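Long-range contact in ferredoxin component of carbazole 1,9a-dioxygenase (Nocardioides aromaticivorans, PDB 3GCE), which carries a Rieske-type [2Fe-2S] cluster and probably passes electrons to the terminal oxygenase of carbazole 1,9a-dioxygenase: residues T10-L20 with V102-P111. Sequence-based numbering, arbitrary orientation.
Sequences TPVRVATLDQL and VDGTEILVAP
Val12 and Val109 form an antiparallel hydrogen-bonded pair of strands 12-16 and 106-109, each N–H donating to the other's carbonyl; Val14 and Ala15 then share Ile107 as partner in a classic beta bulge, bonded through Val14 N to Ile107 O (3.0 Å) and Ile107 N to Ala15 O (2.7 Å). Leu17 N prolongs the ladder to Thr105 O, in the type I' turn Asp103-Glu106 that joins strands 100-103 and 106-109. Arg13 and Glu106 share one face with Thr16 and Leu108. The Arg13 chain, bent at chi2 and chi3, brings NH1 to Glu106 OE1 in a salt bridge of 3.2 Å, close to the guanidinium plane and on the syn side of the carboxylate, the two planes 27° apart. Ala15 CA lies over the guanidinium centre, and a water donates to Glu106 OE2. Were Glu106 an alanine, the Arg13 guanidinium would probably lose its charged mate and be freer to turn, and the water its carboxylate acceptor. On the face of Val12 and Val109, Ile107 CD1 lies against Leu17 CA and, at 3.6 Å, Leu20 CD2, while bulged Val14 brings its CG2 against Ile107 CG2 at 3.7 Å. Val14 CG1 meets Val109 CG2, and Val12 CG2 touches the Pro111 ring. Strand 106-109 is the middle of a three-stranded sheet, bonded to strand 100-103 on its other edge; the aliphatic face packs on Phe28 and Val30 of strand 26-30 and Val44 of strand 43-48, remote from the cluster.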
loop_
_atom_site.group_PDB
_atom_site.type_symbol
_atom_site.label_atom_id
_atom_site.label_comp_id
_atom_site.label_asym_id
_atom_site.label_seq_id
_atom_site.Cartn_x
_atom_site.Cartn_y
_atom_site.Cartn_z
ATOM N N THR A 10 12.098 -16.000 1.506
ATOM C CA THR A 10 11.589 -15.585 2.814
ATOM C C THR A 10 10.844 -14.308 2.546
ATOM O O THR A 10 11.162 -13.616 1.579
ATOM C CB THR A 10 12.729 -15.237 3.783
ATOM O OG1 THR A 10 13.758 -14.520 3.080
ATOM C CG2 THR A 10 13.310 -16.474 4.397
ATOM N N PRO A 11 9.894 -13.943 3.423
ATOM C CA PRO A 11 9.226 -12.667 3.208
ATOM C C PRO A 11 10.101 -11.505 3.709
ATOM O O PRO A 11 11.254 -11.729 4.098
ATOM C CB PRO A 11 7.965 -12.801 4.046
ATOM C CG PRO A 11 8.357 -13.665 5.166
ATOM C CD PRO A 11 9.414 -14.616 4.639
ATOM N N VAL A 12 9.560 -10.287 3.676
ATOM C CA VAL A 12 10.250 -9.119 4.201
ATOM C C VAL A 12 9.467 -8.572 5.410
ATOM O O VAL A 12 8.276 -8.270 5.284
ATOM C CB VAL A 12 10.379 -8.048 3.090
ATOM C CG1 VAL A 12 10.993 -6.764 3.609
ATOM C CG2 VAL A 12 11.157 -8.642 1.867
ATOM N N ARG A 13 10.116 -8.454 6.566
ATOM C CA ARG A 13 9.458 -7.895 7.748
ATOM C C ARG A 13 9.639 -6.396 7.621
ATOM O O ARG A 13 10.780 -5.920 7.556
ATOM C CB ARG A 13 10.072 -8.337 9.101
ATOM C CG ARG A 13 9.208 -7.753 10.277
ATOM C CD ARG A 13 9.853 -7.191 11.547
ATOM N NE ARG A 13 10.350 -5.848 11.378
ATOM C CZ ARG A 13 10.336 -4.855 12.279
ATOM N NH1 ARG A 13 9.790 -4.949 13.486
ATOM N NH2 ARG A 13 10.856 -3.725 11.912
ATOM N N VAL A 14 8.536 -5.657 7.587
ATOM C CA VAL A 14 8.617 -4.207 7.377
ATOM C C VAL A 14 8.473 -3.413 8.659
ATOM O O VAL A 14 9.049 -2.333 8.786
ATOM C CB VAL A 14 7.591 -3.717 6.324
ATOM C CG1 VAL A 14 7.945 -4.317 4.949
ATOM C CG2 VAL A 14 6.163 -4.076 6.731
ATOM N N ALA A 15 7.695 -3.941 9.596
ATOM C CA ALA A 15 7.381 -3.232 10.820
ATOM C C ALA A 15 6.549 -4.117 11.730
ATOM O O ALA A 15 6.077 -5.179 11.311
ATOM C CB ALA A 15 6.606 -1.934 10.493
ATOM N N THR A 16 6.378 -3.670 12.971
ATOM C CA THR A 16 5.426 -4.237 13.910
ATOM C C THR A 16 4.089 -3.502 13.727
ATOM O O THR A 16 4.072 -2.295 13.434
ATOM C CB THR A 16 5.942 -4.037 15.363
ATOM O OG1 THR A 16 7.316 -4.417 15.431
ATOM C CG2 THR A 16 5.204 -4.872 16.314
ATOM N N LEU A 17 2.977 -4.219 13.883
ATOM C CA LEU A 17 1.654 -3.675 13.615
ATOM C C LEU A 17 1.407 -2.328 14.295
ATOM O O LEU A 17 0.895 -1.397 13.663
ATOM C CB LEU A 17 0.556 -4.671 14.003
ATOM C CG LEU A 17 -0.887 -4.334 13.633
ATOM C CD1 LEU A 17 -1.103 -4.454 12.148
ATOM C CD2 LEU A 17 -1.864 -5.226 14.384
ATOM N N ASP A 18 1.779 -2.205 15.567
ATOM C CA ASP A 18 1.466 -0.960 16.274
ATOM C C ASP A 18 2.506 0.135 16.074
ATOM O O ASP A 18 2.368 1.236 16.620
ATOM C CB ASP A 18 1.181 -1.205 17.749
ATOM C CG ASP A 18 2.151 -2.166 18.370
ATOM O OD1 ASP A 18 3.381 -1.941 18.233
ATOM O OD2 ASP A 18 1.669 -3.149 18.987
ATOM N N GLN A 19 3.528 -0.146 15.267
ATOM C CA GLN A 19 4.412 0.911 14.789
ATOM C C GLN A 19 3.728 1.682 13.669
ATOM O O GLN A 19 4.161 2.774 13.314
ATOM C CB GLN A 19 5.742 0.365 14.285
ATOM C CG GLN A 19 6.667 -0.185 15.359
ATOM C CD GLN A 19 7.940 -0.785 14.765
ATOM O OE1 GLN A 19 7.947 -1.264 13.622
ATOM N NE2 GLN A 19 9.030 -0.758 15.545
ATOM N N LEU A 20 2.659 1.102 13.118
ATOM C CA LEU A 20 1.874 1.763 12.076
ATOM C C LEU A 20 0.623 2.397 12.652
ATOM O O LEU A 20 -0.238 1.704 13.228
ATOM C CB LEU A 20 1.486 0.764 10.975
ATOM C CG LEU A 20 2.368 0.597 9.740
ATOM C CD1 LEU A 20 3.808 0.259 10.090
ATOM C CD2 LEU A 20 1.761 -0.465 8.830
ATOM N N VAL A 102 0.190 -10.745 9.110
ATOM C CA VAL A 102 0.661 -10.331 10.430
ATOM C C VAL A 102 0.850 -11.591 11.289
ATOM O O VAL A 102 -0.087 -12.362 11.502
ATOM C CB VAL A 102 -0.320 -9.365 11.110
ATOM C CG1 VAL A 102 0.174 -8.992 12.502
ATOM C CG2 VAL A 102 -0.503 -8.085 10.257
ATOM N N ASP A 103 2.071 -11.801 11.775
ATOM C CA ASP A 103 2.383 -12.991 12.545
ATOM C C ASP A 103 3.082 -12.532 13.820
ATOM O O ASP A 103 4.124 -11.895 13.765
ATOM C CB ASP A 103 3.253 -13.930 11.695
ATOM C CG ASP A 103 3.573 -15.248 12.390
ATOM O OD1 ASP A 103 4.305 -15.226 13.412
ATOM O OD2 ASP A 103 3.111 -16.311 11.900
ATOM N N GLY A 104 2.470 -12.814 14.974
ATOM C CA GLY A 104 3.029 -12.369 16.242
ATOM C C GLY A 104 3.395 -10.889 16.259
ATOM O O GLY A 104 4.491 -10.527 16.702
ATOM N N THR A 105 2.464 -10.049 15.809
ATOM C CA THR A 105 2.644 -8.581 15.682
ATOM C C THR A 105 3.604 -8.094 14.580
ATOM O O THR A 105 3.556 -6.912 14.193
ATOM C CB THR A 105 2.985 -7.874 17.047
ATOM O OG1 THR A 105 2.530 -6.510 17.003
ATOM C CG2 THR A 105 4.461 -7.865 17.320
ATOM N N GLU A 106 4.254 -8.982 13.877
ATOM C CA GLU A 106 5.194 -8.580 12.819
ATOM C C GLU A 106 4.502 -8.557 11.461
ATOM O O GLU A 106 3.831 -9.522 11.070
ATOM C CB GLU A 106 6.405 -9.518 12.753
ATOM C CG GLU A 106 7.124 -9.732 14.083
ATOM C CD GLU A 106 7.643 -8.454 14.713
ATOM O OE1 GLU A 106 7.922 -7.487 13.989
ATOM O OE2 GLU A 106 7.776 -8.427 15.951
ATOM N N ILE A 107 4.690 -7.465 10.735
ATOM C CA ILE A 107 4.083 -7.342 9.425
ATOM C C ILE A 107 5.034 -7.904 8.372
ATOM O O ILE A 107 6.137 -7.371 8.150
ATOM C CB ILE A 107 3.682 -5.877 9.078
ATOM C CG1 ILE A 107 2.702 -5.311 10.113
ATOM C CG2 ILE A 107 3.062 -5.825 7.674
ATOM C CD1 ILE A 107 2.490 -3.763 9.928
ATOM N N LEU A 108 4.604 -8.977 7.722
ATOM C CA LEU A 108 5.453 -9.663 6.735
ATOM C C LEU A 108 4.852 -9.524 5.340
ATOM O O LEU A 108 3.665 -9.810 5.152
ATOM C CB LEU A 108 5.546 -11.136 7.100
ATOM C CG LEU A 108 6.025 -11.506 8.520
ATOM C CD1 LEU A 108 5.979 -13.033 8.710
ATOM C CD2 LEU A 108 7.444 -10.969 8.748
ATOM N N VAL A 109 5.677 -9.123 4.376
ATOM C CA VAL A 109 5.255 -8.906 2.986
ATOM C C VAL A 109 5.984 -9.891 2.058
ATOM O O VAL A 109 7.212 -9.987 2.085
ATOM C CB VAL A 109 5.554 -7.435 2.541
ATOM C CG1 VAL A 109 5.037 -7.156 1.100
ATOM C CG2 VAL A 109 4.918 -6.434 3.555
ATOM N N ALA A 110 5.233 -10.626 1.250
ATOM C CA ALA A 110 5.840 -11.525 0.274
ATOM C C ALA A 110 6.417 -10.718 -0.882
ATOM O O ALA A 110 5.727 -9.873 -1.439
ATOM C CB ALA A 110 4.818 -12.519 -0.234
ATOM N N PRO A 111 7.690 -10.954 -1.237
ATOM C CA PRO A 111 8.312 -10.203 -2.328
ATOM C C PRO A 111 7.754 -10.622 -3.680
ATOM O O PRO A 111 7.191 -11.708 -3.797
ATOM C CB PRO A 111 9.797 -10.598 -2.240
ATOM C CG PRO A 111 9.957 -11.301 -0.934
ATOM C CD PRO A 111 8.626 -11.924 -0.649
HETATM O O HOH W 1 9.129 -6.521 17.408
#